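Local coordinates for SusD superfamily protein (Parabacteroides distasonis, PDB 3OTN), which probably binds carbohydrate or other nutrients at the outer membrane, as a member of the SusD family, at residues A[189-194]-A[221-226]; A[167-172]-A[217-222]; A[36-41]-A[79-84]; A[43-48]-A[266-271]. All coordinates share one frame; numbering follows the deposited sequence.

Contact 1: residues A[189-194]-A[221-226]; sequences AVKALL and LEVIKS
Lys191 reaches across to Glu222 with its ammonium and touches Val223 with the root of the same side chain. The charged end makes a salt bridge, NZ of Lys191 lying 2.5 Å from OE1 of Glu222; that is very short for such a bond, so the pairing is safer than its exact length. OE2 of Glu222 is farther from the ammonium, and the lysine meets the carboxylate through one oxygen. At the other end, CB of Lys191 rests 3.5 Å from CG2 of Val223, and Ala192 borders the same methyl more loosely. The lysine chain is folded at its second torsion (chi2 -66°) and runs straight beyond it, which carries NZ outward from the helix, across to the glutamate. Glu222 extends from CG onward to meet it.

Behind these side chains stand helix 187-202 and helix 210-225, consecutive along the chain, the axes of the two short segments approaching to 9.4 Å and running roughly antiparallel at 146°. Phe120 of helix 108-133 packs behind Ala189, Val190 and Leu193, and Tyr229 adjoins Val223, in the helical part of a SusD-type, TPR-related fold. The ammonium has a second anionic partner in Glu172 of helix 156-172. Sharing one largely buried lysine between two carboxylates probably eases the repulsion they would otherwise feel and favours its charged form.

Contact 2: residues A[167-172]-A[217-222]; sequences DLLEAE and AKRSLE
Arg219 and Glu172 meet with their flat ends almost in one plane, guanidinium and carboxylate only 17° apart, although the two side chains as a whole cross at about a right angle. The grip is side-on and twofold: NE of Arg219 donates to OE2 of Glu172 at 2.7 Å, and NH2 of Arg219 donates to OE1 of Glu172 at 2.9 Å, both nearly straight. Each oxygen uses its syn lone pair. Glu172 is stretched out, with CG opposite the backbone N (chi1 -158°), while the arginine bends at chi2 to present this edge.

Such long arms are needed because the axes of segments 167-172 and 217-222, on helices 156-172 and 210-225, come no nearer than 14.0 Å in this helix-rich, TPR-related part of the SusD fold. Helix 187-202 contributes Leu194, which touches both Glu172 and Arg219, and Tyr198, which touches the arginine. CD2 of Leu169 sits obliquely beside the guanidinium, 3.5 Å from NH2 of Arg219. A leucine in place of Arg219 would probably cost the Glu172 carboxylate its two-point partner, leaving Lys191 to hold it through OE2 and its plane less firmly fixed. Glu222 brings a like charge near, its OE1 4.2 Å from OE2 of Glu172, but Lys191 bridges to both carboxylates, and NH1 of Arg219 pairs with Glu215.

Contact 3: residues A[36-41]-A[79-84]; sequences MTPGWG and IEDWWQ. With ACT (acetate ion), chain E.
The carboxylate of Asp81 turns one face to Thr37, and the threonine methyl sits squarely over it: CG2 of Thr37 is 3.4 Å from CG of Asp81 and only slightly farther from either oxygen. Pro38 slides past in the opposite direction, its CD 4.2 Å from OD1 of Asp81. On the same helix the Trp83 indole meets an acetate at its edge, in the ring plane, NE1 of Trp83 donating to O of the acetate at 3.0 Å along a bent path (139°); this ion probably came from the crystallisation liquor. Phe133 meets Trp83 edge-to-face.

With chi1 at 57°, the Thr37 hydroxyl is tucked between the backbone N and carbonyl carbon, leaving the methyl to face the helix. Asp81 lies in the first turn of helix 79-100, and the contact lays the short strand 36-37 and the turn after it against that helix start at the protein surface. An alanine here would remove the flat carboxylate and would probably open a gap beneath the Thr37 methyl. No hydrogen bond joins the two segments; they meet by van der Waals contact, while the negative charge of Asp81, near a helix N terminus, is probably eased by the helix dipole.

Contact 4: residues A[43-48]-A[266-271]; sequences NTILLL and RIFLPS
Two loops meet through buried apolar side chains, Ile45 with Phe268 and Leu46 with Ile267, where the turn that follows strand 42-43 faces the loop between strands 249-253 and 286-287. The side chains of Ile45 and Phe268 come from opposite directions, and CD1 of Ile45 ends 4.0 Å from CZ of Phe268, set obliquely to the ring. It gets there because CG1 of Ile45 sits between the backbone N and the carbonyl carbon (chi1 70°), with the chain extended beyond. Leu46 and Ile267 lie slantwise to each other, touching by branch methyls, CD2 of Leu46 at 3.9 Å from CG2 of Ile267. The other arm of the isoleucine reaches Asn43, with CD1 of Ile267 4.3 Å from CB of Asn43.

Between them the two loops bring together parts of the SusD fold that lie far apart in sequence, a segment in the N-terminal family region named for starch-binding proteins associating with the outer membrane, and one in the later SusD family region. The first loop is shaped by an Asx turn: OD1 of Asn43 accepts from the backbone N of Ile45 at 2.9 Å, the donor in the carbonyl plane and the bond almost straight (176°). The amide nitrogen of that side chain is taken up by Asn34. On the other loop, CB of Ile267 lies over one face of the Phe268 ring, towards its rim, and Phe339 meets this ring with the planes at about 50°.

How the contacts relate
From the N terminus, 36-41 opens contact 3 and 43-48 opens contact 4 before 79-84 closes contact 3, so these two cross. The chain then runs through its long helices: 167-172 opens contact 2, 189-194 opens contact 1, and both close on helix 210-225, sharing Leu221 and Glu222. Only at 266-271 does contact 4 close, its long loop enclosing contacts 1 and 2. Contacts 1 and 2, with centres 6 Å apart, tie helices 156-172, 187-202 and 210-225 together, Lys191 bridging Glu172 and Glu222 while Arg219 holds Glu172. Across the centre of the chain, contacts 3 and 4 join strand, helix start and loops; NE1 of Trp82 probably donates a hydrogen bond to O of Thr44.

Contact 1: residues A[189-194]-A[221-226]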
loop_
_atom_site.group_PDB
_atom_site.type_symbol
_atom_site.label_atom_id
_atom_site.label_comp_id
_atom_site.label_asym_id
_atom_site.label_seq_id
_atom_site.Cartn_x
_atom_site.Cartn_y
_atom_site.Cartn_z
ATOM N N ALA A 189 -7.146 -1.198 12.633
ATOM C CA ALA A 189 -6.587 -1.857 11.479
ATOM C C ALA A 189 -7.639 -2.739 10.795
ATOM O O ALA A 189 -7.765 -2.718 9.568
ATOM C CB ALA A 189 -5.301 -2.716 11.879
ATOM N N VAL A 190 -8.391 -3.498 11.596
ATOM C CA VAL A 190 -9.443 -4.362 11.062
ATOM C C VAL A 190 -10.489 -3.537 10.340
ATOM O O VAL A 190 -10.935 -3.919 9.256
ATOM C CB VAL A 190 -10.156 -5.173 12.213
ATOM C CG1 VAL A 190 -11.434 -5.840 11.701
ATOM C CG2 VAL A 190 -9.196 -6.160 12.846
ATOM N N LYS A 191 -10.903 -2.433 10.954
ATOM C CA LYS A 191 -11.943 -1.577 10.339
ATOM C C LYS A 191 -11.429 -0.895 9.083
ATOM O O LYS A 191 -12.169 -0.776 8.131
ATOM C CB LYS A 191 -12.482 -0.484 11.281
ATOM C CG LYS A 191 -13.026 -0.932 12.588
ATOM C CD LYS A 191 -14.238 -1.737 12.471
ATOM C CE LYS A 191 -14.888 -1.981 13.887
ATOM N NZ LYS A 191 -16.169 -2.629 13.634
ATOM N N ALA A 192 -10.167 -0.470 9.074
ATOM C CA ALA A 192 -9.561 0.165 7.879
ATOM C C ALA A 192 -9.486 -0.825 6.712
ATOM O O ALA A 192 -9.856 -0.505 5.581
ATOM C CB ALA A 192 -8.173 0.722 8.204
ATOM N N LEU A 193 -9.013 -2.035 6.990
ATOM C CA LEU A 193 -8.943 -3.067 5.984
ATOM C C LEU A 193 -10.315 -3.462 5.488
ATOM O O LEU A 193 -10.509 -3.574 4.273
ATOM C CB LEU A 193 -8.224 -4.316 6.497
ATOM C CG LEU A 193 -8.095 -5.477 5.497
ATOM C CD1 LEU A 193 -7.494 -5.007 4.152
ATOM C CD2 LEU A 193 -7.274 -6.603 6.118
ATOM N N LEU A 194 -11.263 -3.666 6.412
ATOM C CA LEU A 194 -12.607 -4.089 6.026
ATOM C C LEU A 194 -13.330 -2.961 5.249
ATOM O O LEU A 194 -14.066 -3.245 4.296
ATOM C CB LEU A 194 -13.418 -4.612 7.224
ATOM C CG LEU A 194 -14.810 -5.186 6.941
ATOM C CD1 LEU A 194 -14.789 -6.223 5.819
ATOM C CD2 LEU A 194 -15.426 -5.786 8.203
ATOM N N LEU A 221 -16.339 5.119 9.245
ATOM C CA LEU A 221 -16.989 6.027 10.192
ATOM C C LEU A 221 -16.684 5.626 11.634
ATOM O O LEU A 221 -16.433 6.502 12.467
ATOM C CB LEU A 221 -18.502 6.086 10.006
ATOM C CG LEU A 221 -19.237 7.205 10.757
ATOM C CD1 LEU A 221 -18.678 8.558 10.410
ATOM C CD2 LEU A 221 -20.721 7.159 10.406
ATOM N N GLU A 222 -16.669 4.317 11.915
ATOM C CA GLU A 222 -16.291 3.818 13.252
ATOM C C GLU A 222 -14.888 4.301 13.626
ATOM O O GLU A 222 -14.668 4.747 14.766
ATOM C CB GLU A 222 -16.428 2.280 13.364
ATOM C CG GLU A 222 -17.906 1.803 13.517
ATOM C CD GLU A 222 -18.155 0.289 13.270
ATOM O OE1 GLU A 222 -17.222 -0.470 13.003
ATOM O OE2 GLU A 222 -19.324 -0.158 13.338
ATOM N N VAL A 223 -13.945 4.242 12.673
ATOM C CA VAL A 223 -12.578 4.710 12.934
ATOM C C VAL A 223 -12.559 6.216 13.261
ATOM O O VAL A 223 -11.856 6.644 14.171
ATOM C CB VAL A 223 -11.598 4.394 11.754
ATOM C CG1 VAL A 223 -10.180 4.949 12.041
ATOM C CG2 VAL A 223 -11.508 2.878 11.511
ATOM N N ILE A 224 -13.308 6.999 12.498
ATOM C CA ILE A 224 -13.453 8.445 12.747
ATOM C C ILE A 224 -14.021 8.696 14.150
ATOM O O ILE A 224 -13.443 9.444 14.935
ATOM C CB ILE A 224 -14.349 9.127 11.677
ATOM C CG1 ILE A 224 -13.677 9.074 10.307
ATOM C CG2 ILE A 224 -14.660 10.611 12.044
ATOM C CD1 ILE A 224 -14.611 9.502 9.128
ATOM N N LYS A 225 -15.143 8.054 14.462
ATOM C CA LYS A 225 -15.836 8.258 15.754
ATOM C C LYS A 225 -15.049 7.768 16.961
ATOM O O LYS A 225 -15.286 8.229 18.060
ATOM C CB LYS A 225 -17.211 7.570 15.763
ATOM C CG LYS A 225 -18.273 8.184 14.809
ATOM C CD LYS A 225 -18.523 9.660 15.038
ATOM C CE LYS A 225 -19.694 10.147 14.180
ATOM N NZ LYS A 225 -19.742 11.630 14.150
ATOM N N SER A 226 -14.119 6.845 16.752
ATOM C CA SER A 226 -13.257 6.361 17.826
ATOM C C SER A 226 -12.375 7.431 18.464
ATOM O O SER A 226 -12.020 7.281 19.617
ATOM C CB SER A 226 -12.360 5.218 17.338
ATOM O OG SER A 226 -11.248 5.710 16.592
#

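Contact 2: residues A[167-172]-A[217-222]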
loop_
_atom_site.group_PDB
_atom_site.type_symbol
_atom_site.label_atom_id
_atom_site.label_comp_id
_atom_site.label_asym_id
_atom_site.label_seq_id
_atom_site.Cartn_x
_atom_site.Cartn_y
_atom_site.Cartn_z
ATOM N N ASP A 167 -13.194 -13.677 7.799
ATOM C CA ASP A 167 -12.062 -13.455 8.735
ATOM C C ASP A 167 -12.213 -12.099 9.422
ATOM O O ASP A 167 -12.088 -11.984 10.639
ATOM C CB ASP A 167 -10.695 -13.503 7.989
ATOM C CG ASP A 167 -10.166 -14.934 7.750
ATOM O OD1 ASP A 167 -10.793 -15.936 8.176
ATOM O OD2 ASP A 167 -9.088 -15.061 7.109
ATOM N N LEU A 168 -12.501 -11.079 8.621
ATOM C CA LEU A 168 -12.565 -9.717 9.136
ATOM C C LEU A 168 -13.821 -9.529 9.999
ATOM O O LEU A 168 -13.752 -8.875 11.026
ATOM C CB LEU A 168 -12.499 -8.706 8.003
ATOM C CG LEU A 168 -11.079 -8.602 7.414
ATOM C CD1 LEU A 168 -10.998 -7.772 6.152
ATOM C CD2 LEU A 168 -10.084 -8.040 8.444
ATOM N N LEU A 169 -14.930 -10.165 9.629
ATOM C CA LEU A 169 -16.163 -10.013 10.410
ATOM C C LEU A 169 -16.003 -10.692 11.768
ATOM O O LEU A 169 -16.548 -10.220 12.780
ATOM C CB LEU A 169 -17.372 -10.574 9.672
ATOM C CG LEU A 169 -17.831 -9.820 8.410
ATOM C CD1 LEU A 169 -18.954 -10.646 7.739
ATOM C CD2 LEU A 169 -18.281 -8.374 8.702
ATOM N N GLU A 170 -15.276 -11.807 11.798
ATOM C CA GLU A 170 -14.993 -12.463 13.084
ATOM C C GLU A 170 -14.009 -11.603 13.889
ATOM O O GLU A 170 -14.235 -11.365 15.090
ATOM C CB GLU A 170 -14.462 -13.866 12.866
ATOM C CG GLU A 170 -15.545 -14.798 12.199
ATOM C CD GLU A 170 -14.997 -16.132 11.692
ATOM O OE1 GLU A 170 -13.804 -16.444 11.899
ATOM O OE2 GLU A 170 -15.778 -16.876 11.069
ATOM N N ALA A 171 -12.960 -11.081 13.239
ATOM C CA ALA A 171 -11.984 -10.233 13.965
ATOM C C ALA A 171 -12.678 -8.992 14.577
ATOM O O ALA A 171 -12.395 -8.563 15.706
ATOM C CB ALA A 171 -10.802 -9.834 13.035
ATOM N N GLU A 172 -13.622 -8.448 13.819
ATOM C CA GLU A 172 -14.446 -7.336 14.257
ATOM C C GLU A 172 -15.287 -7.622 15.538
ATOM O O GLU A 172 -15.594 -6.715 16.325
ATOM C CB GLU A 172 -15.382 -6.991 13.098
ATOM C CG GLU A 172 -15.920 -5.662 13.105
ATOM C CD GLU A 172 -16.644 -5.335 11.817
ATOM O OE1 GLU A 172 -17.484 -6.163 11.314
ATOM O OE2 GLU A 172 -16.405 -4.207 11.351
ATOM N N ALA A 217 -18.546 2.334 4.365
ATOM C CA ALA A 217 -18.735 3.597 5.085
ATOM C C ALA A 217 -18.943 3.392 6.608
ATOM O O ALA A 217 -18.411 4.178 7.389
ATOM C CB ALA A 217 -19.906 4.427 4.464
ATOM N N LYS A 218 -19.657 2.326 7.003
ATOM C CA LYS A 218 -19.874 1.980 8.413
ATOM C C LYS A 218 -18.528 1.833 9.144
ATOM O O LYS A 218 -18.336 2.349 10.265
ATOM C CB LYS A 218 -20.677 0.657 8.523
ATOM C CG LYS A 218 -21.245 0.342 9.912
ATOM C CD LYS A 218 -21.708 -1.134 10.087
ATOM C CE LYS A 218 -22.946 -1.516 9.250
ATOM N NZ LYS A 218 -23.330 -2.986 9.345
ATOM N N ARG A 219 -17.605 1.108 8.510
ATOM C CA ARG A 219 -16.319 0.813 9.134
ATOM C C ARG A 219 -15.407 2.013 9.249
ATOM O O ARG A 219 -14.821 2.227 10.289
ATOM C CB ARG A 219 -15.580 -0.331 8.441
ATOM C CG ARG A 219 -15.993 -1.717 8.922
ATOM C CD ARG A 219 -17.418 -1.986 8.760
ATOM N NE ARG A 219 -17.828 -3.295 9.227
ATOM C CZ ARG A 219 -18.924 -3.925 8.806
ATOM N NH1 ARG A 219 -19.730 -3.374 7.901
ATOM N NH2 ARG A 219 -19.231 -5.107 9.313
ATOM N N SER A 220 -15.259 2.760 8.165
ATOM C CA SER A 220 -14.430 3.969 8.197
ATOM C C SER A 220 -14.998 5.009 9.173
ATOM O O SER A 220 -14.217 5.694 9.863
ATOM C CB SER A 220 -14.211 4.520 6.777
ATOM O OG SER A 220 -15.441 4.616 6.090
ATOM N N LEU A 221 -16.339 5.119 9.245
ATOM C CA LEU A 221 -16.989 6.027 10.192
ATOM C C LEU A 221 -16.684 5.626 11.634
ATOM O O LEU A 221 -16.433 6.502 12.467
ATOM C CB LEU A 221 -18.502 6.086 10.006
ATOM C CG LEU A 221 -19.237 7.205 10.757
ATOM C CD1 LEU A 221 -18.678 8.558 10.410
ATOM C CD2 LEU A 221 -20.721 7.159 10.406
ATOM N N GLU A 222 -16.669 4.317 11.915
ATOM C CA GLU A 222 -16.291 3.818 13.252
ATOM C C GLU A 222 -14.888 4.301 13.626
ATOM O O GLU A 222 -14.668 4.747 14.766
ATOM C CB GLU A 222 -16.428 2.280 13.364
ATOM C CG GLU A 222 -17.906 1.803 13.517
ATOM C CD GLU A 222 -18.155 0.289 13.270
ATOM O OE1 GLU A 222 -17.222 -0.470 13.003
ATOM O OE2 GLU A 222 -19.324 -0.158 13.338
#

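Contact 3: residues A[36-41]-A[79-84]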
loop_
_atom_site.group_PDB
_atom_site.type_symbol
_atom_site.label_atom_id
_atom_site.label_comp_id
_atom_site.label_asym_id
_atom_site.label_seq_id
_atom_site.Cartn_x
_atom_site.Cartn_y
_atom_site.Cartn_z
HETATM N N MSE A 36 13.396 -5.384 -0.095
HETATM C CA MSE A 36 14.321 -5.386 -1.215
HETATM C C MSE A 36 14.285 -6.760 -1.883
HETATM O O MSE A 36 14.188 -7.794 -1.197
HETATM C CB MSE A 36 15.726 -5.072 -0.774
HETATM C CG MSE A 36 15.899 -3.706 -0.109
HETATM SE SE MSE A 36 15.295 -2.112 -1.058
HETATM C CE MSE A 36 16.434 -2.290 -2.686
ATOM N N THR A 37 14.353 -6.741 -3.206
ATOM C CA THR A 37 14.297 -7.948 -4.036
ATOM C C THR A 37 15.565 -8.037 -4.939
ATOM O O THR A 37 16.369 -7.109 -4.990
ATOM C CB THR A 37 12.961 -7.995 -4.865
ATOM O OG1 THR A 37 12.856 -6.822 -5.671
ATOM C CG2 THR A 37 11.732 -8.101 -3.948
ATOM N N PRO A 38 15.777 -9.168 -5.617
ATOM C CA PRO A 38 17.017 -9.281 -6.435
ATOM C C PRO A 38 17.047 -8.254 -7.524
ATOM O O PRO A 38 16.024 -8.005 -8.135
ATOM C CB PRO A 38 16.900 -10.670 -7.042
ATOM C CG PRO A 38 16.177 -11.430 -6.048
ATOM C CD PRO A 38 15.149 -10.473 -5.425
ATOM N N GLY A 39 18.211 -7.658 -7.759
ATOM C CA GLY A 39 18.345 -6.566 -8.698
ATOM C C GLY A 39 18.898 -5.373 -7.946
ATOM O O GLY A 39 19.096 -5.461 -6.741
ATOM N N TRP A 40 19.098 -4.254 -8.630
ATOM C CA TRP A 40 19.621 -3.074 -7.977
ATOM C C TRP A 40 18.491 -2.128 -7.772
ATOM O O TRP A 40 17.818 -1.728 -8.728
ATOM C CB TRP A 40 20.686 -2.376 -8.818
ATOM C CG TRP A 40 21.504 -1.336 -8.067
ATOM C CD1 TRP A 40 22.250 -1.493 -6.901
ATOM C CD2 TRP A 40 21.651 0.022 -8.451
ATOM N NE1 TRP A 40 22.841 -0.294 -6.557
ATOM C CE2 TRP A 40 22.490 0.651 -7.492
ATOM C CE3 TRP A 40 21.150 0.776 -9.510
ATOM C CZ2 TRP A 40 22.831 2.003 -7.580
ATOM C CZ3 TRP A 40 21.474 2.100 -9.597
ATOM C CH2 TRP A 40 22.315 2.709 -8.644
ATOM N N GLY A 41 18.281 -1.757 -6.517
ATOM C CA GLY A 41 17.182 -0.872 -6.200
ATOM C C GLY A 41 15.833 -1.476 -6.531
ATOM O O GLY A 41 14.939 -0.763 -6.872
ATOM N N ILE A 79 6.634 -10.016 -9.057
ATOM C CA ILE A 79 5.488 -10.881 -8.956
ATOM C C ILE A 79 5.811 -12.196 -8.181
ATOM O O ILE A 79 4.976 -12.681 -7.429
ATOM C CB ILE A 79 4.798 -11.164 -10.338
ATOM C CG1 ILE A 79 5.759 -11.865 -11.310
ATOM C CG2 ILE A 79 4.204 -9.849 -10.947
ATOM C CD1 ILE A 79 5.169 -12.158 -12.655
ATOM N N GLU A 80 7.006 -12.758 -8.348
ATOM C CA GLU A 80 7.398 -13.962 -7.600
ATOM C C GLU A 80 7.418 -13.712 -6.103
ATOM O O GLU A 80 6.962 -14.543 -5.323
ATOM C CB GLU A 80 8.791 -14.460 -8.021
ATOM C CG GLU A 80 8.757 -15.296 -9.235
ATOM C CD GLU A 80 10.131 -15.638 -9.758
ATOM O OE1 GLU A 80 10.862 -14.717 -10.208
ATOM O OE2 GLU A 80 10.436 -16.842 -9.764
ATOM N N ASP A 81 7.981 -12.569 -5.712
ATOM C CA ASP A 81 8.146 -12.218 -4.292
ATOM C C ASP A 81 6.778 -12.031 -3.642
ATOM O O ASP A 81 6.538 -12.498 -2.535
ATOM C CB ASP A 81 8.977 -10.930 -4.156
ATOM C CG ASP A 81 10.304 -11.023 -4.910
ATOM O OD1 ASP A 81 11.264 -11.514 -4.314
ATOM O OD2 ASP A 81 10.353 -10.691 -6.115
ATOM N N TRP A 82 5.894 -11.350 -4.362
ATOM C CA TRP A 82 4.565 -11.094 -3.868
ATOM C C TRP A 82 3.788 -12.386 -3.701
ATOM O O TRP A 82 3.168 -12.573 -2.663
ATOM C CB TRP A 82 3.780 -10.133 -4.753
ATOM C CG TRP A 82 4.042 -8.692 -4.508
ATOM C CD1 TRP A 82 4.875 -7.872 -5.215
ATOM C CD2 TRP A 82 3.424 -7.878 -3.523
ATOM N NE1 TRP A 82 4.834 -6.594 -4.712
ATOM C CE2 TRP A 82 3.950 -6.571 -3.665
ATOM C CE3 TRP A 82 2.494 -8.121 -2.521
ATOM C CZ2 TRP A 82 3.546 -5.506 -2.852
ATOM C CZ3 TRP A 82 2.109 -7.062 -1.689
ATOM C CH2 TRP A 82 2.617 -5.765 -1.887
ATOM N N TRP A 83 3.845 -13.272 -4.695
ATOM C CA TRP A 83 3.127 -14.553 -4.604
ATOM C C TRP A 83 3.670 -15.458 -3.488
ATOM O O TRP A 83 2.933 -15.926 -2.665
ATOM C CB TRP A 83 3.221 -15.298 -5.935
ATOM C CG TRP A 83 2.427 -16.551 -6.012
ATOM C CD1 TRP A 83 2.802 -17.792 -5.594
ATOM C CD2 TRP A 83 1.144 -16.690 -6.584
ATOM N NE1 TRP A 83 1.813 -18.710 -5.858
ATOM C CE2 TRP A 83 0.768 -18.060 -6.456
ATOM C CE3 TRP A 83 0.241 -15.792 -7.170
ATOM C CZ2 TRP A 83 -0.461 -18.543 -6.916
ATOM C CZ3 TRP A 83 -1.000 -16.277 -7.629
ATOM C CH2 TRP A 83 -1.324 -17.645 -7.509
ATOM N N GLN A 84 4.961 -15.701 -3.500
ATOM C CA GLN A 84 5.583 -16.624 -2.547
ATOM C C GLN A 84 5.450 -16.135 -1.105
ATOM O O GLN A 84 5.120 -16.934 -0.218
ATOM C CB GLN A 84 7.050 -16.850 -2.890
ATOM C CG GLN A 84 7.265 -17.549 -4.198
ATOM C CD GLN A 84 8.740 -17.688 -4.589
ATOM O OE1 GLN A 84 9.647 -17.293 -3.847
ATOM N NE2 GLN A 84 8.977 -18.274 -5.759
HETATM C C ACT E . 0.347 -21.444 -4.047
HETATM O O ACT E . 0.527 -21.330 -5.288
HETATM O OXT ACT E . 1.307 -21.763 -3.275
HETATM C CH3 ACT E . -0.996 -21.195 -3.488
#

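Contact 4: residues A[43-48]-A[266-271]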
loop_
_atom_site.group_PDB
_atom_site.type_symbol
_atom_site.label_atom_id
_atom_site.label_comp_id
_atom_site.label_asym_id
_atom_site.label_seq_id
_atom_site.Cartn_x
_atom_site.Cartn_y
_atom_site.Cartn_z
ATOM N N ASN A 43 12.438 -3.509 -5.254
ATOM C CA ASN A 43 11.669 -3.618 -4.011
ATOM C C ASN A 43 10.269 -3.924 -4.420
ATOM O O ASN A 43 9.829 -3.427 -5.460
ATOM C CB ASN A 43 11.763 -2.296 -3.240
ATOM C CG ASN A 43 11.040 -2.332 -1.869
ATOM O OD1 ASN A 43 9.833 -2.497 -1.799
ATOM N ND2 ASN A 43 11.806 -2.176 -0.775
ATOM N N THR A 44 9.566 -4.701 -3.583
ATOM C CA THR A 44 8.193 -5.107 -3.832
ATOM C C THR A 44 7.244 -3.921 -4.078
ATOM O O THR A 44 6.261 -4.060 -4.842
ATOM C CB THR A 44 7.630 -5.995 -2.697
ATOM O OG1 THR A 44 7.926 -5.371 -1.432
ATOM C CG2 THR A 44 8.209 -7.405 -2.760
ATOM N N ILE A 45 7.521 -2.772 -3.459
ATOM C CA ILE A 45 6.666 -1.592 -3.647
ATOM C C ILE A 45 6.603 -1.090 -5.077
ATOM O O ILE A 45 5.627 -0.436 -5.459
ATOM C CB ILE A 45 7.015 -0.387 -2.736
ATOM C CG1 ILE A 45 8.354 0.276 -3.110
ATOM C CG2 ILE A 45 6.935 -0.784 -1.248
ATOM C CD1 ILE A 45 8.632 1.546 -2.257
ATOM N N LEU A 46 7.621 -1.416 -5.875
ATOM C CA LEU A 46 7.672 -0.945 -7.244
ATOM C C LEU A 46 6.598 -1.543 -8.133
ATOM O O LEU A 46 6.182 -0.866 -9.084
ATOM C CB LEU A 46 9.059 -1.165 -7.870
ATOM C CG LEU A 46 10.271 -0.508 -7.237
ATOM C CD1 LEU A 46 11.536 -0.994 -7.891
ATOM C CD2 LEU A 46 10.207 1.047 -7.257
ATOM N N LEU A 47 6.157 -2.775 -7.844
ATOM C CA LEU A 47 5.125 -3.448 -8.653
ATOM C C LEU A 47 3.865 -2.611 -8.753
ATOM O O LEU A 47 3.234 -2.543 -9.819
ATOM C CB LEU A 47 4.741 -4.833 -8.071
ATOM C CG LEU A 47 3.735 -5.683 -8.897
ATOM C CD1 LEU A 47 4.285 -6.051 -10.289
ATOM C CD2 LEU A 47 3.314 -6.969 -8.157
ATOM N N LEU A 48 3.506 -1.991 -7.630
ATOM C CA LEU A 48 2.280 -1.211 -7.509
ATOM C C LEU A 48 2.434 0.246 -7.919
ATOM O O LEU A 48 1.457 0.972 -7.919
ATOM C CB LEU A 48 1.735 -1.311 -6.089
ATOM C CG LEU A 48 1.521 -2.723 -5.510
ATOM C CD1 LEU A 48 1.039 -2.620 -4.073
ATOM C CD2 LEU A 48 0.559 -3.548 -6.339
ATOM N N ARG A 266 16.273 4.622 -0.009
ATOM C CA ARG A 266 17.265 4.813 -1.096
ATOM C C ARG A 266 16.672 4.757 -2.515
ATOM O O ARG A 266 17.288 5.255 -3.469
ATOM C CB ARG A 266 18.317 3.688 -1.027
ATOM C CG ARG A 266 19.123 3.617 0.219
ATOM C CD ARG A 266 19.812 2.244 0.365
ATOM N NE ARG A 266 20.982 2.176 -0.480
ATOM C CZ ARG A 266 21.911 1.219 -0.451
ATOM N NH1 ARG A 266 21.830 0.196 0.388
ATOM N NH2 ARG A 266 22.939 1.293 -1.299
ATOM N N ILE A 267 15.521 4.110 -2.639
ATOM C CA ILE A 267 14.766 3.955 -3.906
ATOM C C ILE A 267 14.410 5.293 -4.553
ATOM O O ILE A 267 14.461 5.424 -5.783
ATOM C CB ILE A 267 13.454 3.113 -3.640
ATOM C CG1 ILE A 267 13.800 1.640 -3.341
ATOM C CG2 ILE A 267 12.425 3.158 -4.762
ATOM C CD1 ILE A 267 14.337 0.932 -4.469
ATOM N N PHE A 268 14.063 6.268 -3.714
ATOM C CA PHE A 268 13.590 7.581 -4.161
ATOM C C PHE A 268 14.687 8.598 -4.426
ATOM O O PHE A 268 14.433 9.639 -5.038
ATOM C CB PHE A 268 12.637 8.163 -3.118
ATOM C CG PHE A 268 11.514 7.234 -2.748
ATOM C CD1 PHE A 268 10.371 7.164 -3.512
ATOM C CD2 PHE A 268 11.622 6.409 -1.642
ATOM C CE1 PHE A 268 9.333 6.291 -3.180
ATOM C CE2 PHE A 268 10.599 5.538 -1.307
ATOM C CZ PHE A 268 9.450 5.480 -2.073
ATOM N N LEU A 269 15.911 8.293 -4.011
ATOM C CA LEU A 269 16.993 9.262 -4.034
ATOM C C LEU A 269 17.583 9.243 -5.431
ATOM O O LEU A 269 17.626 8.178 -6.019
ATOM C CB LEU A 269 18.072 8.897 -3.007
ATOM C CG LEU A 269 17.679 8.799 -1.525
ATOM C CD1 LEU A 269 18.874 8.374 -0.616
ATOM C CD2 LEU A 269 17.063 10.092 -1.086
ATOM N N PRO A 270 18.005 10.403 -5.979
ATOM C CA PRO A 270 18.542 10.473 -7.360
ATOM C C PRO A 270 19.729 9.572 -7.579
ATOM O O PRO A 270 20.668 9.604 -6.788
ATOM C CB PRO A 270 18.945 11.969 -7.533
ATOM C CG PRO A 270 18.868 12.569 -6.189
ATOM C CD PRO A 270 17.904 11.743 -5.384
ATOM N N SER A 271 19.679 8.775 -8.641
ATOM C CA SER A 271 20.666 7.719 -8.864
ATOM C C SER A 271 22.098 8.222 -8.923
ATOM O O SER A 271 22.379 9.226 -9.586
ATOM C CB SER A 271 20.398 6.953 -10.164
ATOM O OG SER A 271 21.187 5.758 -10.189
#